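Local coordinates for MOSUB1, transcription cofactor (Magnaporthe oryzae, PDB 4AGH), which binds single-stranded DNA and, as a member of the PC4 family, probably acts as a transcriptional coactivator, at the interface of chains A and B. Sequence-based numbering; all coordinates share one arbitrary frame. Chains: chain A/B, MOSUB1, transcription cofactor.

The interface of chains A and B. Residues chain A 51, 70-71, 85-87; chain B 70, 87, 89.
Strands 65-76 and 86-90 of chain A, with the loop residues A:Ile51 and A:Lys85, pack against the same two strands of chain B through aliphatic side chains. At the centre A:Ile70 and B:Ile70 meet tip to tip, CD1 of A:Ile70 lying 3.7 Å from CD1 of B:Ile70, while the two side chains as wholes cross at about a right angle. Both have CG1 anti to the carbonyl carbon (chi1 -52°) and an extended chi2 of 174°, which carries each delta-methyl forward to its twin. The other branch works separately: CG2 of A:Ile70 touches CG2 of B:Ile87 at 4.0 Å, and the exchanged pair, CG2 of A:Ile87 with CG2 of B:Ile70, repeats that spacing, as expected of a two-fold axis.

B:Ile87 reaches further into chain A. Its CB lies 4.0 Å from CA of A:Gly86, so the branched carbon rests against bare backbone. With CG1 trans to N (chi1 -173°), the longer arm reaches across the chain A backbone, bringing CD1 to 3.8 Å from the carbonyl O of A:Lys85, a van der Waals contact. On chain A's own side, the A:Arg71 guanidinium lies with one face over CA of A:Gly86, 3.6 Å from its plane and offset toward the rim. At the flank CD1 of A:Ile51 meets CD2 of B:Leu89 at 3.9 Å, again crosswise.

The patch hides 175 Å² in all and is part of a larger symmetric interface, consistent with the dimeric assembly of PC4-family proteins. It sits where the sheets of the two subunits face each other, next to the start of helix 91-110, which directly follows strand 86-90.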
loop_
_atom_site.group_PDB
_atom_site.type_symbol
_atom_site.label_atom_id
_atom_site.label_comp_id
_atom_site.label_asym_id
_atom_site.label_seq_id
_atom_site.Cartn_x
_atom_site.Cartn_y
_atom_site.Cartn_z
ATOM N N ILE A 51 -0.624 5.611 9.405
ATOM C CA ILE A 51 -1.398 4.378 9.478
ATOM C C ILE A 51 -0.951 3.486 10.632
ATOM O O ILE A 51 -1.531 2.424 10.868
ATOM C CB ILE A 51 -1.406 3.617 8.123
ATOM C CG1 ILE A 51 -0.000 3.167 7.731
ATOM C CG2 ILE A 51 -2.053 4.489 7.042
ATOM C CD1 ILE A 51 0.012 2.193 6.515
ATOM N N ILE A 70 3.878 4.298 0.565
ATOM C CA ILE A 70 3.504 3.609 1.782
ATOM C C ILE A 70 4.811 3.126 2.403
ATOM O O ILE A 70 5.510 2.312 1.806
ATOM C CB ILE A 70 2.608 2.416 1.441
ATOM C CG1 ILE A 70 1.445 2.885 0.552
ATOM C CG2 ILE A 70 2.118 1.740 2.717
ATOM C CD1 ILE A 70 0.571 1.750 0.026
ATOM N N ARG A 71 5.159 3.626 3.587
ATOM C CA ARG A 71 6.522 3.389 4.052
ATOM C C ARG A 71 6.635 3.445 5.557
ATOM O O ARG A 71 5.958 4.238 6.199
ATOM C CB ARG A 71 7.465 4.428 3.434
ATOM C CG ARG A 71 8.935 4.182 3.754
ATOM C CD ARG A 71 9.860 4.924 2.817
ATOM N NE ARG A 71 9.628 4.604 1.406
ATOM C CZ ARG A 71 10.111 3.542 0.767
ATOM N NH1 ARG A 71 10.840 2.623 1.403
ATOM N NH2 ARG A 71 9.833 3.381 -0.526
ATOM N N LYS A 85 11.533 -0.333 4.361
ATOM C CA LYS A 85 10.285 -1.074 4.232
ATOM C C LYS A 85 9.217 -0.136 3.689
ATOM O O LYS A 85 8.705 0.712 4.407
ATOM C CB LYS A 85 9.855 -1.653 5.581
ATOM C CG LYS A 85 10.847 -2.681 6.161
ATOM C CD LYS A 85 10.460 -3.128 7.568
ATOM C CE LYS A 85 11.488 -4.113 8.136
ATOM N NZ LYS A 85 11.181 -4.509 9.540
ATOM N N GLY A 86 8.891 -0.281 2.416
ATOM C CA GLY A 86 7.910 0.597 1.797
ATOM C C GLY A 86 7.926 0.493 0.293
ATOM O O GLY A 86 8.763 -0.199 -0.295
ATOM N N ILE A 87 7.006 1.215 -0.336
ATOM C CA ILE A 87 6.901 1.191 -1.780
ATOM C C ILE A 87 6.247 2.488 -2.238
ATOM O O ILE A 87 5.409 3.051 -1.525
ATOM C CB ILE A 87 6.120 -0.059 -2.239
ATOM C CG1 ILE A 87 6.146 -0.195 -3.770
ATOM C CG2 ILE A 87 4.701 -0.025 -1.702
ATOM C CD1 ILE A 87 5.589 -1.549 -4.247
ATOM N N ILE B 70 2.047 -5.442 -0.159
ATOM C CA ILE B 70 2.119 -4.694 -1.397
ATOM C C ILE B 70 3.581 -4.746 -1.828
ATOM O O ILE B 70 4.447 -4.234 -1.124
ATOM C CB ILE B 70 1.692 -3.246 -1.146
ATOM C CG1 ILE B 70 0.332 -3.229 -0.431
ATOM C CG2 ILE B 70 1.660 -2.470 -2.458
ATOM C CD1 ILE B 70 -0.120 -1.837 0.005
ATOM N N ILE B 87 5.947 -3.716 1.224
ATOM C CA ILE B 87 5.670 -3.617 2.641
ATOM C C ILE B 87 4.528 -4.568 2.977
ATOM O O ILE B 87 3.642 -4.799 2.145
ATOM C CB ILE B 87 5.355 -2.156 3.025
ATOM C CG1 ILE B 87 5.227 -2.001 4.550
ATOM C CG2 ILE B 87 4.107 -1.676 2.305
ATOM C CD1 ILE B 87 5.154 -0.525 4.983
ATOM N N LEU B 89 1.548 -4.933 5.421
ATOM C CA LEU B 89 0.730 -4.222 6.392
ATOM C C LEU B 89 -0.021 -5.190 7.294
ATOM O O LEU B 89 -0.521 -6.214 6.837
ATOM C CB LEU B 89 -0.301 -3.342 5.670
ATOM C CG LEU B 89 0.273 -2.296 4.720
ATOM C CD1 LEU B 89 -0.880 -1.526 4.080
ATOM C CD2 LEU B 89 1.222 -1.364 5.464
#